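Local structure of hypothetical protein ST1444 (Sulfolobus tokodaii, 2EO0) at residues Phe90-Lys103 / Thr121-Tyr134. The protein probably resolves Holliday junctions in genetic recombination, as a magnesium-dependent endonuclease that cuts four-way DNA with paired nicks in opposing strands. Sequence-based numbering, arbitrary orientation.
Sequences FLGVKLPKMLRFIK and TVEKGMELEDLVRY
The carbonyl oxygen of M126 accepts a hydrogen bond from the amide of F101 (F101 N to M126 O, 3.0 Å) and also receives the CA-H of R100. The return bond, M126 N to F101 O at 3.1 Å, completes a single antiparallel bridge, so the linker between helices 119-123 and 128-143 runs briefly along edge strand 98-103. The side chain of R100 lies alongside this linker. Bent at chi2 (-76°), its chain lays CG by the carbonyl of V122 and brings the guanidinium between E127 CG on one face and E123 O on the other; G125 O lies at its edge, where R100 NH1 makes only a weak bond of 3.5 Å to it. E127 sits at the N-cap position of helix 128-143, and E127 N donates to D130 OD2 at 2.7 Å. Strands 88-95 and 98-103 form the outer hairpin of the mixed sheet of this PD-(D/E)XK nuclease fold, and the C-terminal helix packs against the open end of that hairpin, away from its turn. There L131 divides its methyls between two rings: CD1 lies over the face of F90, 3.6 Å from the ring centre, and CD2 over the face of F101, 4.2 Å from its centre. F101 also packs on I18 of helix 13-24. Y134 brings CE2 to the rim of F90, the two rings meeting obliquely, while its hydroxyl bonds to E88 and takes a weak bond from K103 NZ. V122 sets CG1 against V93 CB at 3.8 Å and turns CG2 to I102 CD1, touching both strands of the hairpin from helix 119-123.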
# COMPACT_ATOMS: atom_id res chain seq x y z
N PHE A 90 -10.80 1.82 -6.21
CA PHE A 90 -11.36 2.41 -7.41
C PHE A 90 -11.21 1.52 -8.65
O PHE A 90 -10.26 0.72 -8.76
CB PHE A 90 -10.68 3.75 -7.76
CG PHE A 90 -10.89 4.84 -6.73
CD1 PHE A 90 -10.21 4.82 -5.52
CD2 PHE A 90 -11.77 5.88 -6.98
CE1 PHE A 90 -10.40 5.81 -4.58
CE2 PHE A 90 -11.97 6.88 -6.03
CZ PHE A 90 -11.29 6.85 -4.83
N LEU A 91 -12.13 1.69 -9.60
CA LEU A 91 -12.05 0.97 -10.87
C LEU A 91 -11.60 2.00 -11.92
O LEU A 91 -12.29 3.00 -12.17
CB LEU A 91 -13.41 0.40 -11.26
CG LEU A 91 -13.54 -0.14 -12.70
CD1 LEU A 91 -12.73 -1.39 -12.84
CD2 LEU A 91 -15.03 -0.43 -13.03
N GLY A 92 -10.43 1.77 -12.51
CA GLY A 92 -9.98 2.68 -13.54
C GLY A 92 -10.18 2.05 -14.90
O GLY A 92 -9.67 0.96 -15.15
N VAL A 93 -10.92 2.70 -15.80
CA VAL A 93 -11.16 2.14 -17.13
C VAL A 93 -10.55 2.93 -18.27
O VAL A 93 -10.71 4.15 -18.35
CB VAL A 93 -12.66 1.99 -17.45
CG1 VAL A 93 -12.84 1.10 -18.69
CG2 VAL A 93 -13.41 1.42 -16.23
N LYS A 94 -9.86 2.24 -19.17
CA LYS A 94 -9.28 2.92 -20.30
C LYS A 94 -10.11 2.65 -21.56
O LYS A 94 -10.03 1.57 -22.15
CB LYS A 94 -7.82 2.48 -20.53
CG LYS A 94 -7.14 3.20 -21.70
CD LYS A 94 -7.18 4.73 -21.52
CE LYS A 94 -6.51 5.46 -22.69
NZ LYS A 94 -7.32 5.49 -23.95
N LEU A 95 -10.91 3.64 -21.95
CA LEU A 95 -11.72 3.52 -23.14
C LEU A 95 -10.83 3.93 -24.30
O LEU A 95 -9.73 4.45 -24.09
CB LEU A 95 -12.96 4.39 -23.03
CG LEU A 95 -13.82 3.93 -21.85
CD1 LEU A 95 -14.94 4.91 -21.67
CD2 LEU A 95 -14.37 2.52 -22.07
N PRO A 96 -11.26 3.68 -25.53
CA PRO A 96 -10.45 4.04 -26.69
C PRO A 96 -9.81 5.44 -26.65
O PRO A 96 -8.60 5.59 -26.87
CB PRO A 96 -11.44 3.90 -27.85
CG PRO A 96 -12.27 2.73 -27.42
CD PRO A 96 -12.53 3.04 -25.95
N LYS A 97 -10.62 6.45 -26.37
CA LYS A 97 -10.14 7.83 -26.35
C LYS A 97 -10.15 8.47 -24.98
O LYS A 97 -9.97 9.68 -24.86
CB LYS A 97 -10.99 8.68 -27.31
CG LYS A 97 -11.06 8.16 -28.77
CD LYS A 97 -12.05 9.01 -29.60
CE LYS A 97 -12.23 8.53 -31.05
NZ LYS A 97 -11.13 8.97 -31.96
N MET A 98 -10.35 7.68 -23.93
CA MET A 98 -10.36 8.26 -22.59
C MET A 98 -10.10 7.28 -21.44
O MET A 98 -10.31 6.05 -21.57
CB MET A 98 -11.67 9.03 -22.35
CG MET A 98 -12.92 8.15 -22.30
SD MET A 98 -14.41 9.08 -21.77
CE MET A 98 -14.88 9.83 -23.32
N LEU A 99 -9.63 7.85 -20.33
CA LEU A 99 -9.32 7.13 -19.10
C LEU A 99 -10.20 7.65 -17.97
O LEU A 99 -10.23 8.85 -17.69
CB LEU A 99 -7.86 7.34 -18.73
CG LEU A 99 -7.37 6.85 -17.36
CD1 LEU A 99 -7.35 5.29 -17.29
CD2 LEU A 99 -5.96 7.43 -17.15
N ARG A 100 -10.91 6.74 -17.32
CA ARG A 100 -11.80 7.12 -16.24
C ARG A 100 -11.66 6.26 -14.99
O ARG A 100 -11.18 5.12 -15.05
CB ARG A 100 -13.24 7.05 -16.72
CG ARG A 100 -13.50 7.89 -17.91
CD ARG A 100 -13.58 9.33 -17.54
NE ARG A 100 -13.34 10.12 -18.73
CZ ARG A 100 -13.82 11.34 -18.93
NH1 ARG A 100 -14.56 11.92 -17.99
NH2 ARG A 100 -13.57 11.96 -20.08
N PHE A 101 -12.13 6.81 -13.87
CA PHE A 101 -12.08 6.16 -12.57
C PHE A 101 -13.37 6.39 -11.82
O PHE A 101 -13.84 7.51 -11.73
CB PHE A 101 -10.96 6.79 -11.72
CG PHE A 101 -9.62 6.71 -12.35
CD1 PHE A 101 -8.81 5.60 -12.15
CD2 PHE A 101 -9.17 7.73 -13.18
CE1 PHE A 101 -7.57 5.51 -12.78
CE2 PHE A 101 -7.94 7.65 -13.82
CZ PHE A 101 -7.13 6.54 -13.62
N ILE A 102 -13.93 5.33 -11.26
CA ILE A 102 -15.13 5.46 -10.44
C ILE A 102 -14.86 4.67 -9.16
O ILE A 102 -13.93 3.85 -9.13
CB ILE A 102 -16.36 4.85 -11.12
CG1 ILE A 102 -16.02 3.45 -11.62
CG2 ILE A 102 -16.84 5.76 -12.26
CD1 ILE A 102 -17.23 2.66 -12.04
N LYS A 103 -15.65 4.92 -8.12
CA LYS A 103 -15.49 4.17 -6.87
C LYS A 103 -15.92 2.74 -7.19
O LYS A 103 -16.94 2.52 -7.85
CB LYS A 103 -16.42 4.70 -5.77
CG LYS A 103 -15.92 5.91 -5.03
CD LYS A 103 -17.00 6.40 -4.07
CE LYS A 103 -16.43 7.26 -2.92
NZ LYS A 103 -15.61 8.43 -3.35
N THR A 121 -21.85 5.67 -17.09
CA THR A 121 -21.36 6.13 -15.80
C THR A 121 -19.85 6.37 -15.79
O THR A 121 -19.37 7.37 -15.28
CB THR A 121 -21.73 5.10 -14.75
OG1 THR A 121 -23.09 4.72 -14.98
CG2 THR A 121 -21.58 5.68 -13.34
N VAL A 122 -19.13 5.43 -16.38
CA VAL A 122 -17.68 5.51 -16.47
C VAL A 122 -17.27 6.75 -17.27
O VAL A 122 -16.33 7.46 -16.91
CB VAL A 122 -17.14 4.23 -17.15
CG1 VAL A 122 -15.66 4.36 -17.48
CG2 VAL A 122 -17.40 3.04 -16.23
N GLU A 123 -17.97 7.02 -18.36
CA GLU A 123 -17.62 8.17 -19.18
C GLU A 123 -17.75 9.44 -18.36
O GLU A 123 -16.96 10.36 -18.52
CB GLU A 123 -18.53 8.26 -20.39
CG GLU A 123 -18.54 7.03 -21.26
CD GLU A 123 -19.28 7.26 -22.54
OE1 GLU A 123 -20.40 7.83 -22.50
OE2 GLU A 123 -18.75 6.86 -23.59
N LYS A 124 -18.74 9.46 -17.48
CA LYS A 124 -18.99 10.62 -16.63
C LYS A 124 -18.20 10.51 -15.33
O LYS A 124 -18.33 11.34 -14.43
CB LYS A 124 -20.49 10.73 -16.35
CG LYS A 124 -20.90 11.84 -15.39
CD LYS A 124 -22.25 11.50 -14.76
CE LYS A 124 -22.70 12.55 -13.75
NZ LYS A 124 -23.98 12.13 -13.09
N GLY A 125 -17.35 9.48 -15.25
CA GLY A 125 -16.54 9.29 -14.06
C GLY A 125 -15.48 10.37 -13.97
O GLY A 125 -15.52 11.34 -14.72
N MET A 126 -14.52 10.21 -13.08
CA MET A 126 -13.49 11.23 -12.95
C MET A 126 -12.22 10.91 -13.70
O MET A 126 -11.95 9.76 -14.03
CB MET A 126 -13.19 11.49 -11.47
CG MET A 126 -12.44 10.42 -10.72
SD MET A 126 -13.01 10.34 -8.98
CE MET A 126 -11.99 11.48 -8.16
N GLU A 127 -11.45 11.95 -14.00
CA GLU A 127 -10.18 11.76 -14.67
C GLU A 127 -9.13 11.69 -13.60
O GLU A 127 -9.43 11.88 -12.43
CB GLU A 127 -9.88 12.90 -15.62
CG GLU A 127 -10.91 13.07 -16.69
CD GLU A 127 -10.44 13.99 -17.77
OE1 GLU A 127 -9.47 13.62 -18.48
OE2 GLU A 127 -11.02 15.10 -17.90
N LEU A 128 -7.91 11.39 -14.00
CA LEU A 128 -6.82 11.26 -13.05
C LEU A 128 -6.74 12.47 -12.13
O LEU A 128 -6.73 12.34 -10.90
CB LEU A 128 -5.51 11.09 -13.82
CG LEU A 128 -4.30 10.50 -13.08
CD1 LEU A 128 -4.71 9.54 -11.98
CD2 LEU A 128 -3.46 9.79 -14.11
N GLU A 129 -6.73 13.66 -12.72
CA GLU A 129 -6.66 14.88 -11.97
C GLU A 129 -7.79 15.01 -10.97
O GLU A 129 -7.62 15.62 -9.92
CB GLU A 129 -6.67 16.07 -12.91
CG GLU A 129 -5.64 17.11 -12.54
CD GLU A 129 -4.22 16.54 -12.52
OE1 GLU A 129 -3.70 16.19 -13.61
OE2 GLU A 129 -3.65 16.45 -11.40
N ASP A 130 -8.95 14.44 -11.28
CA ASP A 130 -10.07 14.50 -10.35
C ASP A 130 -9.84 13.47 -9.26
O ASP A 130 -10.14 13.71 -8.08
CB ASP A 130 -11.39 14.19 -11.06
CG ASP A 130 -11.65 15.11 -12.24
OD1 ASP A 130 -11.83 16.33 -12.02
OD2 ASP A 130 -11.65 14.62 -13.39
N LEU A 131 -9.30 12.32 -9.64
CA LEU A 131 -9.03 11.29 -8.66
C LEU A 131 -8.10 11.89 -7.65
O LEU A 131 -8.30 11.75 -6.44
CB LEU A 131 -8.37 10.06 -9.29
CG LEU A 131 -8.10 8.94 -8.27
CD1 LEU A 131 -9.40 8.55 -7.56
CD2 LEU A 131 -7.52 7.74 -8.98
N VAL A 132 -7.09 12.58 -8.16
CA VAL A 132 -6.09 13.22 -7.34
C VAL A 132 -6.70 14.27 -6.42
O VAL A 132 -6.44 14.24 -5.22
CB VAL A 132 -4.98 13.85 -8.21
CG1 VAL A 132 -4.05 14.69 -7.36
CG2 VAL A 132 -4.20 12.75 -8.88
N ARG A 133 -7.50 15.19 -6.96
CA ARG A 133 -8.12 16.21 -6.11
C ARG A 133 -8.89 15.53 -4.98
O ARG A 133 -8.86 15.97 -3.82
CB ARG A 133 -9.07 17.11 -6.90
CG ARG A 133 -8.36 18.19 -7.70
CD ARG A 133 -9.34 19.07 -8.49
NE ARG A 133 -8.65 20.11 -9.26
CZ ARG A 133 -9.25 21.01 -10.03
NH1 ARG A 133 -10.58 21.03 -10.15
NH2 ARG A 133 -8.53 21.91 -10.69
N TYR A 134 -9.59 14.46 -5.34
CA TYR A 134 -10.38 13.72 -4.38
C TYR A 134 -9.49 13.15 -3.29
O TYR A 134 -9.79 13.24 -2.11
CB TYR A 134 -11.10 12.56 -5.06
CG TYR A 134 -11.75 11.67 -4.05
CD1 TYR A 134 -12.95 12.04 -3.45
CD2 TYR A 134 -11.15 10.47 -3.65
CE1 TYR A 134 -13.55 11.25 -2.50
CE2 TYR A 134 -11.74 9.67 -2.69
CZ TYR A 134 -12.95 10.06 -2.12
OH TYR A 134 -13.60 9.24 -1.24